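Local coordinates for protein monomethylamine methyltransferase MtmB1 (Methanosarcina barkeri, PDB 1NTH) that catalyses transfer of the methyl group of monomethylamine to the corrinoid cofactor of its partner protein MtmC, a step in methanogenesis from methylamine, at residues A[8-13]-A[245-250]; A[256-261]-A[287-292]. One frame throughout, in Å; residues are numbered along the deposited sequence. Where two conformers were deposited one is given.

Contact 1 of 2, residues A[8-13]-A[245-250]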
# COMPACT_ATOMS: atom_id res chain seq x y z
N ASP A 8 7.01 -21.67 22.48
CA ASP A 8 5.92 -20.96 21.82
C ASP A 8 4.61 -21.73 21.94
O ASP A 8 4.57 -22.83 22.49
CB ASP A 8 6.25 -20.67 20.34
CG ASP A 8 6.55 -21.92 19.54
OD1 ASP A 8 5.95 -22.98 19.83
OD2 ASP A 8 7.37 -21.84 18.59
N CYS A 9 3.54 -21.13 21.42
CA CYS A 9 2.21 -21.73 21.48
C CYS A 9 2.14 -23.14 20.89
O CYS A 9 1.31 -23.95 21.30
CB CYS A 9 1.19 -20.83 20.77
SG CYS A 9 1.60 -20.42 19.05
N TYR A 10 3.01 -23.44 19.93
CA TYR A 10 3.02 -24.76 19.31
C TYR A 10 3.55 -25.79 20.30
O TYR A 10 3.02 -26.90 20.39
CB TYR A 10 3.87 -24.74 18.04
CG TYR A 10 3.38 -23.70 17.06
CD1 TYR A 10 4.03 -22.47 16.93
CD2 TYR A 10 2.24 -23.92 16.29
CE1 TYR A 10 3.55 -21.48 16.08
CE2 TYR A 10 1.74 -22.94 15.43
CZ TYR A 10 2.40 -21.72 15.33
OH TYR A 10 1.91 -20.74 14.50
N ASP A 11 4.58 -25.42 21.05
CA ASP A 11 5.14 -26.32 22.05
C ASP A 11 4.09 -26.52 23.14
O ASP A 11 3.96 -27.61 23.70
CB ASP A 11 6.39 -25.73 22.70
CG ASP A 11 7.53 -25.55 21.72
OD1 ASP A 11 7.89 -26.53 21.04
OD2 ASP A 11 8.06 -24.42 21.63
N PHE A 12 3.34 -25.47 23.44
CA PHE A 12 2.32 -25.56 24.47
C PHE A 12 1.29 -26.62 24.07
O PHE A 12 0.94 -27.49 24.87
CB PHE A 12 1.60 -24.23 24.67
CG PHE A 12 0.75 -24.20 25.91
CD1 PHE A 12 1.28 -23.74 27.11
CD2 PHE A 12 -0.54 -24.70 25.88
CE1 PHE A 12 0.53 -23.80 28.28
CE2 PHE A 12 -1.30 -24.76 27.05
CZ PHE A 12 -0.77 -24.30 28.25
N TYR A 13 0.80 -26.53 22.84
CA TYR A 13 -0.18 -27.50 22.36
C TYR A 13 0.37 -28.92 22.48
O TYR A 13 -0.31 -29.82 22.98
CB TYR A 13 -0.53 -27.22 20.89
CG TYR A 13 -1.53 -28.20 20.31
CD1 TYR A 13 -2.88 -28.11 20.62
CD2 TYR A 13 -1.11 -29.24 19.49
CE1 TYR A 13 -3.80 -29.04 20.12
CE2 TYR A 13 -2.01 -30.18 18.99
CZ TYR A 13 -3.35 -30.07 19.31
OH TYR A 13 -4.25 -30.99 18.81
N VAL A 245 -5.46 -18.58 18.79
CA VAL A 245 -5.52 -17.14 18.55
C VAL A 245 -4.11 -16.56 18.57
O VAL A 245 -3.76 -15.70 17.75
CB VAL A 245 -6.41 -16.43 19.60
CG1 VAL A 245 -6.24 -14.93 19.49
CG2 VAL A 245 -7.86 -16.81 19.38
N ILE A 246 -3.28 -17.04 19.49
CA ILE A 246 -1.90 -16.58 19.59
C ILE A 246 -1.15 -16.88 18.30
O ILE A 246 -0.40 -16.04 17.80
CB ILE A 246 -1.17 -17.26 20.77
CG1 ILE A 246 -1.72 -16.73 22.10
CG2 ILE A 246 0.34 -17.02 20.67
CD1 ILE A 246 -1.45 -17.63 23.29
N ALA A 247 -1.34 -18.08 17.76
CA ALA A 247 -0.66 -18.47 16.52
C ALA A 247 -1.04 -17.53 15.39
O ALA A 247 -0.22 -17.20 14.53
CB ALA A 247 -1.03 -19.90 16.15
N HIS A 248 -2.30 -17.11 15.39
CA HIS A 248 -2.81 -16.20 14.37
C HIS A 248 -2.17 -14.81 14.50
O HIS A 248 -1.70 -14.24 13.51
CB HIS A 248 -4.33 -16.10 14.49
CG HIS A 248 -4.92 -14.94 13.76
ND1 HIS A 248 -5.51 -13.87 14.40
CD2 HIS A 248 -5.01 -14.67 12.43
CE1 HIS A 248 -5.93 -13.00 13.51
NE2 HIS A 248 -5.64 -13.46 12.30
N TYR A 249 -2.14 -14.27 15.71
CA TYR A 249 -1.54 -12.95 15.94
C TYR A 249 -0.07 -12.96 15.52
O TYR A 249 0.40 -12.03 14.86
CB TYR A 249 -1.64 -12.56 17.42
CG TYR A 249 -3.03 -12.29 17.95
CD1 TYR A 249 -3.27 -12.32 19.33
CD2 TYR A 249 -4.10 -11.98 17.11
CE1 TYR A 249 -4.54 -12.04 19.85
CE2 TYR A 249 -5.38 -11.70 17.63
CZ TYR A 249 -5.58 -11.73 19.00
OH TYR A 249 -6.82 -11.45 19.54
N LYS A 250 0.66 -14.00 15.91
CA LYS A 250 2.07 -14.11 15.56
C LYS A 250 2.25 -14.18 14.05
O LYS A 250 3.13 -13.52 13.50
CB LYS A 250 2.67 -15.38 16.19
CG LYS A 250 2.82 -15.31 17.71
CD LYS A 250 3.06 -16.70 18.30
CE LYS A 250 4.38 -17.30 17.86
NZ LYS A 250 5.56 -16.54 18.37
O HOH W 1 2.43 -18.12 14.28
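Cys-9 puts its sulphur against one side of helix 240-251, where SG lies 3.9 Å from both CA and CB of Ala-247. Its chi1 of 56° sets SG between the backbone N and the carbonyl carbon. There the sulphur also meets CD of Lys-250 at 4.1 Å, while Cys-9 CB rests on CG2 of Ile-246 at 3.9 Å. The same SG sits over one face of the Tyr-10 ring, toward its rim, caught between that ring and the helix. Tyr-10 reaches over with its phenol end: OH is 3.5 Å from Ala-247 CB, the ring coming obliquely to that methyl. One water bridges the two helices, held by Tyr-10 OH at 2.7 Å and donating to the carbonyl O of Ala-247. In this TIM-barrel enzyme helix 240-251 precedes barrel strand 255-259, and the N-terminal helix 9-18 packs on it, segments 9-13 and 245-250 running nearly antiparallel at 159°. Asp-8 and Asp-11 form a capping box. OD1 of Asp-8 takes the N-H of Asp-11 at 3.1 Å, nearly along its C-O axis, and more weakly that of Tyr-10; in return Asp-11 OD2 accepts from Asp-8 N through its anti lone pair. Asp-8 OD2 forms salt bridges with Lys-5 of its own chain and with Arg-165 of a second subunit. A phenylalanine in place of Tyr-10 lacks the hydroxyl, and the water-mediated link to Ala-247 O would probably be lost. Tyr-175 of that second subunit meets the Tyr-10 ring, and Pro-174 of the same subunit packs on Ala-247.

Contact 2 of 2, residues A[256-261]-A[287-292]; sequences IMDEQM and LMSSAS
Ile-256 lays its CG2 and CD1 methyls against the backbone of the turn at 289-290, CG2 coming to 3.7 Å from Ser-289 O and CD1 to 3.9 Å from Ser-290 O. The contact belongs to a beta-alpha-beta unit of the TIM barrel: strand 255-259 leads through helix 271-288 to the parallel neighbouring strand 293-300. Residues 289-292 form the connection that brings the chain back, and Ser-290, with positive phi, is the first residue past helix 271-288 to leave helical backbone angles. Ser-292 then grips Ile-256 twice, its N donating to Ile-256 O at 2.7 Å and its OG accepting from Ile-256 N at 3.1 Å; that hydroxyl is also bonded to Gln-99. Farther along the strand, CB of Asp-258 packs on the methyl of Ala-291 at 3.6 Å. Its chi1 of 166° puts CG anti to the backbone N, on the side of Ser-289, with Asp-258 CG 3.7 Å from Ser-289 OG. OD2 is bonded to His-294 and Gln-232, and OD1 to Ser-289. The carboxylate is thus held through both oxygens. The hydroxyl of Ser-289 donates to Asp-258 OD1 at 2.7 Å, on its anti side and 23° out of the carboxylate plane.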
# COMPACT_ATOMS: atom_id res chain seq x y z
N ILE A 256 0.98 -8.12 20.36
CA ILE A 256 0.17 -8.97 21.22
C ILE A 256 0.09 -8.51 22.67
O ILE A 256 1.11 -8.26 23.32
CB ILE A 256 0.71 -10.42 21.21
CG1 ILE A 256 0.59 -11.01 19.81
CG2 ILE A 256 -0.05 -11.28 22.22
CD1 ILE A 256 1.21 -12.39 19.66
N MET A 257 -1.14 -8.39 23.17
CA MET A 257 -1.37 -8.02 24.56
C MET A 257 -1.98 -9.22 25.27
O MET A 257 -3.13 -9.58 25.01
CB MET A 257 -2.32 -6.83 24.68
CG MET A 257 -2.56 -6.42 26.14
SD MET A 257 -4.12 -5.55 26.43
CE MET A 257 -5.25 -6.95 26.46
N ASP A 258 -1.20 -9.84 26.14
CA ASP A 258 -1.67 -10.98 26.92
C ASP A 258 -2.24 -10.36 28.20
O ASP A 258 -1.66 -9.43 28.74
CB ASP A 258 -0.50 -11.91 27.25
CG ASP A 258 -0.84 -12.92 28.33
OD1 ASP A 258 -1.10 -14.09 28.00
OD2 ASP A 258 -0.85 -12.52 29.52
N GLU A 259 -3.38 -10.87 28.66
CA GLU A 259 -3.95 -10.33 29.89
C GLU A 259 -4.30 -11.43 30.88
O GLU A 259 -4.58 -12.56 30.49
CB GLU A 259 -5.22 -9.52 29.58
CG GLU A 259 -6.38 -10.35 29.07
CD GLU A 259 -7.64 -9.52 28.90
OE1 GLU A 259 -8.70 -10.11 28.59
OE2 GLU A 259 -7.57 -8.29 29.07
N GLN A 260 -4.26 -11.08 32.16
CA GLN A 260 -4.63 -12.02 33.22
C GLN A 260 -5.12 -11.16 34.37
O GLN A 260 -4.54 -10.11 34.67
CB GLN A 260 -3.44 -12.88 33.65
CG GLN A 260 -3.87 -14.24 34.25
CD GLN A 260 -4.13 -14.18 35.75
OE1 GLN A 260 -5.04 -14.84 36.25
NE2 GLN A 260 -3.32 -13.41 36.46
N MET A 261 -6.21 -11.58 34.98
CA MET A 261 -6.80 -10.84 36.08
C MET A 261 -6.88 -11.72 37.32
O MET A 261 -7.90 -12.34 37.58
CB MET A 261 -8.19 -10.35 35.69
CG MET A 261 -8.20 -9.41 34.48
SD MET A 261 -7.79 -10.17 32.88
CE MET A 261 -9.36 -10.94 32.45
N LEU A 287 6.07 -16.01 27.62
CA LEU A 287 6.48 -17.39 27.37
C LEU A 287 5.44 -18.11 26.51
O LEU A 287 5.72 -18.52 25.39
CB LEU A 287 6.66 -18.08 28.73
CG LEU A 287 7.27 -19.47 28.91
CD1 LEU A 287 8.65 -19.54 28.27
CD2 LEU A 287 7.36 -19.76 30.40
N MET A 288 4.24 -18.24 27.05
CA MET A 288 3.16 -18.93 26.36
C MET A 288 2.50 -18.12 25.24
O MET A 288 2.19 -18.65 24.17
CB MET A 288 2.09 -19.33 27.39
CG MET A 288 0.85 -20.00 26.83
SD MET A 288 -0.43 -20.20 28.10
CE MET A 288 -1.15 -18.55 28.11
N SER A 289 2.29 -16.82 25.48
CA SER A 289 1.61 -15.97 24.52
C SER A 289 2.47 -15.12 23.60
O SER A 289 1.93 -14.40 22.76
CB SER A 289 0.63 -15.05 25.25
OG SER A 289 -0.26 -15.78 26.06
N SER A 290 3.79 -15.19 23.74
CA SER A 290 4.69 -14.39 22.92
C SER A 290 4.24 -12.93 22.98
O SER A 290 4.36 -12.18 22.00
CB SER A 290 4.68 -14.87 21.47
OG SER A 290 5.18 -16.19 21.35
N ALA A 291 3.74 -12.52 24.14
CA ALA A 291 3.23 -11.16 24.32
C ALA A 291 4.23 -10.03 24.10
O ALA A 291 5.42 -10.16 24.41
CB ALA A 291 2.62 -11.02 25.71
N SER A 292 3.72 -8.92 23.56
CA SER A 292 4.51 -7.72 23.36
C SER A 292 4.42 -6.99 24.70
O SER A 292 5.36 -6.35 25.14
CB SER A 292 3.91 -6.85 22.25
OG SER A 292 3.98 -7.49 21.00

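Contacts 1 and 2 follow one another along the chain, helix 240-251 running on into strand 255-259, their centres about 11 Å apart. Contact 1 lies farther out, about 21 Å from the chain centre against about 11 Å. They touch directly: Lys-250 NZ is 3.0 Å from Ser-290 OG, a probable hydrogen bond, Ile-246 CD1 packs 3.5 Å from Ser-289 OG, and Phe-12 CE1 meets Met-288 SD at 3.7 Å. The N-terminal helix and the 289-290 connection thus meet neighbouring sides of helix 240-251. Glu-259, modelled in two conformers, comes close to the modified residue pyrrolysine at position 202, their bonding unsettled. Arg-108 of a third subunit hydrogen-bonds to Ser-290 O in contact 2.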